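Local structure of VMB-1 (6JV4) at residues 140-145 with 178-183; 79-84 with 147-152; 163-168 with 212-217. The protein is a zinc-dependent subclass B1 metallo-beta-lactamase that probably opens beta-lactam rings with water, giving substituted beta-amino acids and so antibiotic resistance. All coordinates share one frame; numbering follows the deposited sequence.

Interaction 1 (140-145 with 178-183); sequences PGAGHT and DANISE. With ZN (zinc ion), chain E.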
loop_
_atom_site.group_PDB
_atom_site.type_symbol
_atom_site.label_atom_id
_atom_site.label_comp_id
_atom_site.label_asym_id
_atom_site.label_seq_id
_atom_site.Cartn_x
_atom_site.Cartn_y
_atom_site.Cartn_z
ATOM N N PRO A 140 2.044 0.989 -12.350
ATOM C CA PRO A 140 3.275 0.767 -13.128
ATOM C C PRO A 140 3.225 -0.451 -14.062
ATOM O O PRO A 140 4.130 -0.677 -14.837
ATOM C CB PRO A 140 4.274 0.569 -11.976
ATOM C CG PRO A 140 3.502 -0.226 -10.979
ATOM C CD PRO A 140 2.159 0.458 -10.982
ATOM N N GLY A 141 2.179 -1.266 -13.921
ATOM C CA GLY A 141 2.104 -2.585 -14.535
ATOM C C GLY A 141 2.163 -3.691 -13.497
ATOM O O GLY A 141 2.340 -3.419 -12.294
ATOM N N ALA A 142 2.064 -4.936 -13.952
ATOM C CA ALA A 142 2.036 -6.091 -13.021
ATOM C C ALA A 142 3.366 -6.282 -12.297
ATOM O O ALA A 142 4.464 -5.979 -12.869
ATOM C CB ALA A 142 1.634 -7.292 -13.826
ATOM N N GLY A 143 3.301 -6.832 -11.092
ATOM C CA GLY A 143 4.500 -7.279 -10.362
ATOM C C GLY A 143 4.106 -8.289 -9.320
ATOM O O GLY A 143 3.868 -9.463 -9.651
ATOM N N HIS A 144 4.002 -7.843 -8.095
ATOM C CA HIS A 144 3.502 -8.681 -6.982
ATOM C C HIS A 144 2.120 -9.247 -7.333
ATOM O O HIS A 144 1.841 -10.443 -7.028
ATOM C CB HIS A 144 3.491 -7.859 -5.719
ATOM C CG HIS A 144 2.774 -8.536 -4.605
ATOM N ND1 HIS A 144 3.300 -9.646 -3.978
ATOM C CD2 HIS A 144 1.566 -8.315 -4.049
ATOM C CE1 HIS A 144 2.453 -10.006 -3.023
ATOM N NE2 HIS A 144 1.408 -9.225 -3.027
ATOM N N THR A 145 1.271 -8.414 -7.918
ATOM C CA THR A 145 -0.025 -8.814 -8.455
ATOM C C THR A 145 -0.224 -8.065 -9.778
ATOM O O THR A 145 0.514 -7.131 -10.092
ATOM C CB THR A 145 -1.189 -8.561 -7.492
ATOM O OG1 THR A 145 -1.139 -7.162 -7.205
ATOM C CG2 THR A 145 -1.133 -9.368 -6.217
ATOM N N ASP A 178 0.138 -14.953 -7.194
ATOM C CA ASP A 178 -0.626 -14.033 -8.047
ATOM C C ASP A 178 0.319 -13.066 -8.760
ATOM O O ASP A 178 -0.182 -12.132 -9.435
ATOM C CB ASP A 178 -1.646 -13.247 -7.210
ATOM C CG ASP A 178 -2.728 -14.153 -6.629
ATOM O OD1 ASP A 178 -3.197 -15.007 -7.409
ATOM O OD2 ASP A 178 -3.093 -13.956 -5.466
ATOM N N ALA A 179 1.622 -13.338 -8.728
ATOM C CA ALA A 179 2.638 -12.412 -9.293
ATOM C C ALA A 179 2.874 -12.633 -10.798
ATOM O O ALA A 179 2.530 -13.713 -11.370
ATOM C CB ALA A 179 3.915 -12.577 -8.520
ATOM N N ASN A 180 3.406 -11.612 -11.454
ATOM C CA ASN A 180 3.886 -11.624 -12.842
ATOM C C ASN A 180 5.386 -11.363 -12.753
ATOM O O ASN A 180 5.793 -10.165 -12.819
ATOM C CB ASN A 180 3.167 -10.624 -13.713
ATOM C CG ASN A 180 3.469 -10.848 -15.164
ATOM O OD1 ASN A 180 4.585 -11.251 -15.508
ATOM N ND2 ASN A 180 2.496 -10.512 -16.001
ATOM N N ILE A 181 6.150 -12.424 -12.520
ATOM C CA ILE A 181 7.609 -12.262 -12.280
ATOM C C ILE A 181 8.281 -11.668 -13.527
ATOM O O ILE A 181 9.227 -10.843 -13.337
ATOM C CB ILE A 181 8.249 -13.563 -11.772
ATOM C CG1 ILE A 181 7.744 -13.845 -10.357
ATOM C CG2 ILE A 181 9.761 -13.469 -11.798
ATOM C CD1 ILE A 181 8.040 -15.251 -9.846
ATOM N N SER A 182 7.865 -12.089 -14.745
ATOM C CA SER A 182 8.439 -11.593 -16.020
ATOM C C SER A 182 8.237 -10.100 -16.166
ATOM O O SER A 182 9.141 -9.456 -16.660
ATOM C CB SER A 182 7.845 -12.308 -17.227
ATOM O OG SER A 182 8.354 -13.627 -17.171
ATOM N N GLU A 183 7.084 -9.575 -15.766
ATOM C CA GLU A 183 6.742 -8.151 -15.986
ATOM C C GLU A 183 7.356 -7.307 -14.869
ATOM O O GLU A 183 7.638 -6.110 -15.125
ATOM C CB GLU A 183 5.230 -7.934 -16.079
ATOM C CG GLU A 183 4.842 -6.583 -16.640
ATOM C CD GLU A 183 5.257 -6.308 -18.093
ATOM O OE1 GLU A 183 5.670 -7.271 -18.804
ATOM O OE2 GLU A 183 5.334 -5.116 -18.451
HETATM ZN ZN ZN E . -0.187 -9.260 -1.771
HETATM O O HOH W 1 4.847 -2.974 -16.984
HETATM O O HOH W 2 1.386 -12.695 -5.504
#

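Interaction 2 (79-84 with 147-152); sequences VVTHFH and DNIVVW. With ZN (zinc ion), chain E.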
loop_
_atom_site.group_PDB
_atom_site.type_symbol
_atom_site.label_atom_id
_atom_site.label_comp_id
_atom_site.label_asym_id
_atom_site.label_seq_id
_atom_site.Cartn_x
_atom_site.Cartn_y
_atom_site.Cartn_z
ATOM N N VAL A 79 -7.490 4.483 -0.014
ATOM C CA VAL A 79 -7.134 3.822 -1.283
ATOM C C VAL A 79 -6.456 2.500 -0.930
ATOM O O VAL A 79 -5.690 2.439 0.067
ATOM C CB VAL A 79 -6.232 4.682 -2.187
ATOM C CG1 VAL A 79 -4.894 5.018 -1.536
ATOM C CG2 VAL A 79 -6.020 4.034 -3.546
ATOM N N VAL A 80 -6.786 1.447 -1.653
ATOM C CA VAL A 80 -6.173 0.110 -1.422
ATOM C C VAL A 80 -5.252 -0.189 -2.594
ATOM O O VAL A 80 -5.622 0.125 -3.749
ATOM C CB VAL A 80 -7.227 -0.995 -1.201
ATOM C CG1 VAL A 80 -8.146 -0.630 -0.047
ATOM C CG2 VAL A 80 -8.013 -1.321 -2.433
ATOM N N THR A 81 -4.061 -0.688 -2.313
ATOM C CA THR A 81 -2.992 -0.730 -3.333
ATOM C C THR A 81 -2.944 -2.075 -4.033
ATOM O O THR A 81 -2.204 -2.143 -5.045
ATOM C CB THR A 81 -1.663 -0.239 -2.770
ATOM O OG1 THR A 81 -1.237 -1.062 -1.689
ATOM C CG2 THR A 81 -1.784 1.222 -2.377
ATOM N N HIS A 82 -3.604 -3.107 -3.508
ATOM C CA HIS A 82 -3.845 -4.335 -4.297
ATOM C C HIS A 82 -4.931 -5.168 -3.640
ATOM O O HIS A 82 -5.426 -4.749 -2.609
ATOM C CB HIS A 82 -2.597 -5.142 -4.596
ATOM C CG HIS A 82 -1.978 -5.891 -3.483
ATOM N ND1 HIS A 82 -1.312 -5.260 -2.475
ATOM C CD2 HIS A 82 -1.839 -7.225 -3.269
ATOM C CE1 HIS A 82 -0.771 -6.172 -1.670
ATOM N NE2 HIS A 82 -1.134 -7.388 -2.112
ATOM N N PHE A 83 -5.379 -6.214 -4.329
ATOM C CA PHE A 83 -6.627 -6.910 -3.926
ATOM C C PHE A 83 -6.407 -7.832 -2.726
ATOM O O PHE A 83 -7.435 -8.284 -2.168
ATOM C CB PHE A 83 -7.233 -7.676 -5.103
ATOM C CG PHE A 83 -6.583 -8.985 -5.434
ATOM C CD1 PHE A 83 -5.404 -9.021 -6.146
ATOM C CD2 PHE A 83 -7.169 -10.195 -5.046
ATOM C CE1 PHE A 83 -4.815 -10.230 -6.500
ATOM C CE2 PHE A 83 -6.564 -11.390 -5.392
ATOM C CZ PHE A 83 -5.432 -11.410 -6.155
ATOM N N HIS A 84 -5.167 -8.155 -2.344
ATOM C CA HIS A 84 -4.907 -9.067 -1.198
ATOM C C HIS A 84 -5.416 -8.428 0.113
ATOM O O HIS A 84 -5.485 -7.193 0.250
ATOM C CB HIS A 84 -3.435 -9.466 -1.105
ATOM C CG HIS A 84 -2.942 -10.360 -2.181
ATOM N ND1 HIS A 84 -1.603 -10.483 -2.459
ATOM C CD2 HIS A 84 -3.577 -11.169 -3.050
ATOM C CE1 HIS A 84 -1.426 -11.356 -3.431
ATOM N NE2 HIS A 84 -2.634 -11.803 -3.814
ATOM N N ASP A 147 -2.646 -6.098 -10.353
ATOM C CA ASP A 147 -3.335 -4.819 -10.064
ATOM C C ASP A 147 -2.510 -3.835 -9.232
ATOM O O ASP A 147 -2.986 -2.706 -9.039
ATOM C CB ASP A 147 -4.672 -5.072 -9.369
ATOM C CG ASP A 147 -4.503 -5.745 -8.021
ATOM O OD1 ASP A 147 -3.665 -6.644 -7.938
ATOM O OD2 ASP A 147 -5.215 -5.354 -7.100
ATOM N N ASN A 148 -1.339 -4.197 -8.748
ATOM C CA ASN A 148 -0.640 -3.407 -7.711
ATOM C C ASN A 148 -0.423 -1.953 -8.188
ATOM O O ASN A 148 0.019 -1.750 -9.356
ATOM C CB ASN A 148 0.654 -4.083 -7.229
ATOM C CG ASN A 148 1.639 -4.514 -8.294
ATOM O OD1 ASN A 148 1.671 -3.950 -9.443
ATOM N ND2 ASN A 148 2.405 -5.514 -7.962
ATOM N N ILE A 149 -0.719 -0.980 -7.331
ATOM C CA ILE A 149 -0.402 0.453 -7.573
ATOM C C ILE A 149 0.563 0.956 -6.521
ATOM O O ILE A 149 0.680 0.389 -5.424
ATOM C CB ILE A 149 -1.708 1.290 -7.563
ATOM C CG1 ILE A 149 -2.539 1.065 -6.319
ATOM C CG2 ILE A 149 -2.518 1.001 -8.823
ATOM C CD1 ILE A 149 -3.647 2.090 -6.106
ATOM N N VAL A 150 1.222 2.074 -6.835
ATOM C CA VAL A 150 2.025 2.799 -5.841
ATOM C C VAL A 150 1.372 4.167 -5.632
ATOM O O VAL A 150 0.580 4.620 -6.482
ATOM C CB VAL A 150 3.494 2.905 -6.280
ATOM C CG1 VAL A 150 4.115 1.521 -6.466
ATOM C CG2 VAL A 150 3.661 3.786 -7.514
ATOM N N VAL A 151 1.750 4.792 -4.537
ATOM C CA VAL A 151 1.170 6.108 -4.195
ATOM C C VAL A 151 2.321 7.030 -3.851
ATOM O O VAL A 151 3.124 6.682 -2.985
ATOM C CB VAL A 151 0.143 6.020 -3.069
ATOM C CG1 VAL A 151 -0.517 7.385 -2.872
ATOM C CG2 VAL A 151 -0.885 4.929 -3.351
ATOM N N TRP A 152 2.382 8.162 -4.538
ATOM C CA TRP A 152 3.425 9.189 -4.369
ATOM C C TRP A 152 2.920 10.374 -3.580
ATOM O O TRP A 152 1.839 10.827 -3.878
ATOM C CB TRP A 152 3.867 9.651 -5.754
ATOM C CG TRP A 152 4.878 10.760 -5.810
ATOM C CD1 TRP A 152 4.695 11.927 -6.493
ATOM C CD2 TRP A 152 6.237 10.790 -5.329
ATOM N NE1 TRP A 152 5.833 12.694 -6.450
ATOM C CE2 TRP A 152 6.791 12.029 -5.724
ATOM C CE3 TRP A 152 7.058 9.909 -4.607
ATOM C CZ2 TRP A 152 8.129 12.356 -5.491
ATOM C CZ3 TRP A 152 8.356 10.257 -4.323
ATOM C CH2 TRP A 152 8.903 11.471 -4.768
HETATM ZN ZN ZN E . -0.187 -9.260 -1.771
#

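Interaction 3 (163-168 with 212-217); sequences CFVKSL and SLLKHT. With ZN (zinc ion), chain F.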
loop_
_atom_site.group_PDB
_atom_site.type_symbol
_atom_site.label_atom_id
_atom_site.label_comp_id
_atom_site.label_asym_id
_atom_site.label_seq_id
_atom_site.Cartn_x
_atom_site.Cartn_y
_atom_site.Cartn_z
ATOM N N CYS A 163 3.042 -3.849 -1.701
ATOM C CA CYS A 163 3.677 -5.172 -1.866
ATOM C C CYS A 163 4.428 -5.328 -3.182
ATOM O O CYS A 163 5.143 -6.314 -3.332
ATOM C CB CYS A 163 2.675 -6.273 -1.620
ATOM S SG CYS A 163 2.179 -6.217 0.127
ATOM N N PHE A 164 4.311 -4.360 -4.101
ATOM C CA PHE A 164 5.145 -4.256 -5.305
ATOM C C PHE A 164 6.605 -4.003 -4.946
ATOM O O PHE A 164 7.487 -4.277 -5.845
ATOM C CB PHE A 164 4.600 -3.087 -6.110
ATOM C CG PHE A 164 5.260 -2.799 -7.430
ATOM C CD1 PHE A 164 5.063 -3.645 -8.508
ATOM C CD2 PHE A 164 6.023 -1.652 -7.592
ATOM C CE1 PHE A 164 5.632 -3.370 -9.736
ATOM C CE2 PHE A 164 6.653 -1.423 -8.806
ATOM C CZ PHE A 164 6.425 -2.252 -9.886
ATOM N N VAL A 165 6.882 -3.455 -3.767
ATOM C CA VAL A 165 8.289 -3.165 -3.344
ATOM C C VAL A 165 8.635 -4.046 -2.138
ATOM O O VAL A 165 7.902 -4.048 -1.135
ATOM C CB VAL A 165 8.516 -1.677 -3.045
ATOM C CG1 VAL A 165 9.937 -1.396 -2.589
ATOM C CG2 VAL A 165 8.109 -0.836 -4.254
ATOM N N LYS A 166 9.753 -4.769 -2.253
ATOM C CA LYS A 166 10.268 -5.587 -1.131
ATOM C C LYS A 166 11.223 -4.730 -0.297
ATOM O O LYS A 166 11.773 -3.738 -0.779
ATOM C CB LYS A 166 11.008 -6.816 -1.677
ATOM C CG LYS A 166 10.218 -7.671 -2.654
ATOM C CD LYS A 166 8.880 -8.151 -2.103
ATOM C CE LYS A 166 8.975 -9.148 -0.972
ATOM N NZ LYS A 166 7.627 -9.676 -0.618
ATOM N N SER A 167 11.462 -5.157 0.923
ATOM C CA SER A 167 12.437 -4.474 1.780
ATOM C C SER A 167 13.840 -4.817 1.290
ATOM O O SER A 167 14.053 -5.816 0.616
ATOM C CB SER A 167 12.262 -4.840 3.233
ATOM O OG SER A 167 12.722 -6.166 3.450
ATOM N N LEU A 168 14.797 -4.018 1.705
ATOM C CA LEU A 168 16.193 -4.210 1.286
ATOM C C LEU A 168 16.736 -5.563 1.738
ATOM O O LEU A 168 17.550 -6.163 0.977
ATOM C CB LEU A 168 17.016 -3.034 1.799
ATOM C CG LEU A 168 18.407 -2.963 1.205
ATOM C CD1 LEU A 168 18.330 -2.803 -0.322
ATOM C CD2 LEU A 168 19.126 -1.774 1.830
ATOM N N SER A 212 16.946 2.683 -3.081
ATOM C CA SER A 212 17.607 1.387 -3.342
ATOM C C SER A 212 16.603 0.243 -3.209
ATOM O O SER A 212 16.814 -0.795 -3.841
ATOM C CB SER A 212 18.829 1.173 -2.507
ATOM O OG SER A 212 18.522 0.917 -1.173
ATOM N N LEU A 213 15.498 0.408 -2.462
ATOM C CA LEU A 213 14.528 -0.703 -2.352
ATOM C C LEU A 213 13.974 -1.017 -3.736
ATOM O O LEU A 213 13.656 -2.173 -3.999
ATOM C CB LEU A 213 13.384 -0.387 -1.383
ATOM C CG LEU A 213 13.664 -0.643 0.103
ATOM C CD1 LEU A 213 14.869 0.120 0.622
ATOM C CD2 LEU A 213 12.427 -0.321 0.925
ATOM N N LEU A 214 13.790 -0.026 -4.582
ATOM C CA LEU A 214 13.251 -0.259 -5.929
ATOM C C LEU A 214 14.233 -1.116 -6.735
ATOM O O LEU A 214 13.825 -2.019 -7.445
ATOM C CB LEU A 214 13.020 1.074 -6.629
ATOM C CG LEU A 214 12.103 2.083 -5.954
ATOM C CD1 LEU A 214 12.000 3.296 -6.844
ATOM C CD2 LEU A 214 10.748 1.498 -5.600
ATOM N N LYS A 215 15.512 -0.730 -6.686
ATOM C CA LYS A 215 16.586 -1.430 -7.442
ATOM C C LYS A 215 16.737 -2.853 -6.900
ATOM O O LYS A 215 16.948 -3.777 -7.711
ATOM C CB LYS A 215 17.905 -0.657 -7.331
ATOM C CG LYS A 215 17.986 0.616 -8.165
ATOM C CD LYS A 215 16.937 1.643 -7.794
ATOM C CE LYS A 215 17.021 2.904 -8.628
ATOM N NZ LYS A 215 18.200 3.724 -8.266
ATOM N N HIS A 216 16.630 -3.009 -5.579
ATOM C CA HIS A 216 16.756 -4.339 -4.941
ATOM C C HIS A 216 15.630 -5.238 -5.449
ATOM O O HIS A 216 15.881 -6.384 -5.793
ATOM C CB HIS A 216 16.763 -4.189 -3.415
ATOM C CG HIS A 216 16.906 -5.501 -2.727
ATOM N ND1 HIS A 216 18.006 -6.361 -2.954
ATOM C CD2 HIS A 216 16.030 -6.195 -1.973
ATOM C CE1 HIS A 216 17.831 -7.468 -2.226
ATOM N NE2 HIS A 216 16.612 -7.385 -1.646
ATOM N N THR A 217 14.400 -4.749 -5.383
ATOM C CA THR A 217 13.216 -5.513 -5.818
ATOM C C THR A 217 13.341 -5.891 -7.299
ATOM O O THR A 217 13.054 -7.061 -7.668
ATOM C CB THR A 217 11.923 -4.733 -5.567
ATOM O OG1 THR A 217 11.866 -4.559 -4.152
ATOM C CG2 THR A 217 10.718 -5.490 -6.074
HETATM ZN ZN ZN F . 1.797 -8.293 1.156
#

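Interaction 1 (140-145 with 178-183)
Gly143 O takes the backbone N-H of Asn180 at 2.8 Å, with an angle of 163° at the hydrogen. It is the single direct hydrogen bond between 140-145 and 178-183. Next along, Ala179 lies against the carbonyls of Gly143 and His144: its CA is 3.1 Å from His144 O in a CA-H...O contact, and its CB packs against both oxygens. Water 2 extends the seam, donating to His144 O at 2.8 Å and accepting from Asp178 N; it also lies over one face of the His144 imidazole, toward the rim. Farther on, the Thr145 methyl CG2 meets Asp178 CB at 4.0 Å.

At the other end the apolar contact is small. Ala142 CB rests on Asn180 CB at 3.7 Å, while CB and CG of Glu183 pass beside Ala142 O, which takes a hydrogen bond from Ser187 OG. Asn180 OD1 turns back to accept the N-H of Glu183 in an Asx motif, with the donor well above the amide plane. Water 1 links Glu183 OE2, at 2.6 Å, to Pro140 O.

The His144 side chain leaves the contact. With CG anti to the backbone N (chi1 169°), the ring extends to the zinc ion and binds it through NE2 at 2.0 Å, sharing the metal with His82 and His84. This is the Gly-His-Thr segment that supplies the third histidine of the B1 tri-histidine site. From the facing loop, Asp178 OD2 accepts a hydrogen bond from His84 NE2, making it a second-shell carboxylate. The two loops thus grip the backbone around one zinc ligand and orient another, and the carboxylate would be expected to make the His84 imidazole a stronger donor to zinc.

Interaction 2 (79-84 with 147-152)
Ile149 fills the tight part of this contact, laid along the backbone of Val80 and Thr81. Its N-H bonds to Thr81 O at 3.0 Å (165° at the hydrogen), and the same oxygen receives a CA-H...O contact from Asn148 CA. With CG1 set between its own backbone N and carbonyl carbon (chi1 53°), the Ile149 side chain folds over the partner: CG1 lies 3.5 Å from Thr81 CA, and CD1 runs on to Val80 O and to Val79 CG2, the latter at 4.0 Å. Thr81 answers with its methyl, CG2 meeting Val151 CG2 at 3.9 Å and crossing it at about a right angle, while its OG1 is taken up by Asp53 OD1.

The seam joins the two halves of the metallo-beta-lactamase alpha-beta/beta-alpha sandwich. Strand 74-79 of the seven-stranded sheet runs out into the His-X-His-X-Asp zinc motif, and 147-152 leads into strand 150-153 of the other sheet.

Toward the metal the contact opens out and turns polar, and Phe83 and His84 are partly exposed. Asp147 is the main contact here, its carboxylate lying against the chain at His82 and Phe83 from one side: OD2 lies 3.6 Å from His82 CB, and OD1 comes in the plane of the Phe83 ring at its edge, 3.4 Å from CD1, with ring and carboxylate planes 54° apart. Thr107 OG1 and Thr145 OG1 hold OD2 and OD1 from outside. Phe83 leans on Leu110 and Leu111 of helix 105-113, and His84 CD2 sits over the rim of one face of its ring. Beyond them the two histidines reach the zinc ion with different nitrogens, His82 with NE2 at 2.1 Å and His84 with ND1 at 2.0 Å.

Interaction 3 (163-168 with 212-217)
Ser212 touches Leu168 at the outer end of this contact, its OG lying 3.8 Å from Leu168 CD1 while bonding to Asp210. Leu213 goes deeper: its CB packs on Val165 CG1, its CG sits beside Lys166 O and its CD1 reaches Leu168 CB at 4.0 Å. Leu214 sends CD2 back to Val165 CG2 at 3.8 Å, and both residues rest on Val201 of strand 200-203. Two residues on, His216 lies under the Leu168 carbonyl, whose O stands 3.0 Å above one ring face near NE2. From above the plane it is badly angled for a hydrogen bond; NE2 pairs instead with Asn170 O, and Ser167 O meets the ring edge at CD2.

Thr217 closes the walk. Its OG1, anti to its own carbonyl carbon (chi1 -62°), accepts Lys166 N-H at 2.8 Å and donates to Leu213 O at 3.0 Å. Thr217 N reaches that same oxygen from the opposite face. The Lys166 side chain turns off toward Leu173 O and a bound citrate. Helix 212-226 thus backs the loop whose first residue, Cys163, binds the second zinc ion with Asp86 and His205, the Asp-Cys-His site of subclass B1 enzymes.

Interaction 2 lies deepest, near the centre of the chain, aliphatic at its inner end and polar toward the metal; interaction 1 is a partly buried loop-to-loop seam, and interaction 3 packs a loop on the C-terminal helix, buried except at its outer end. Interactions 1 and 2 serve the same zinc ion, interaction 1 supplying His144 and interaction 2 His82 and His84. Interaction 3 belongs to the second zinc ion. One backbone hydrogen bond, CA-H...O contacts and bridging waters carry interaction 1, whereas in interaction 3 a threonine hydroxyl joins helix to loop. Phe164 ties the three together: its ring touches Pro140 and Gly143 of interaction 1 and Asn148 and Val150 of interaction 2.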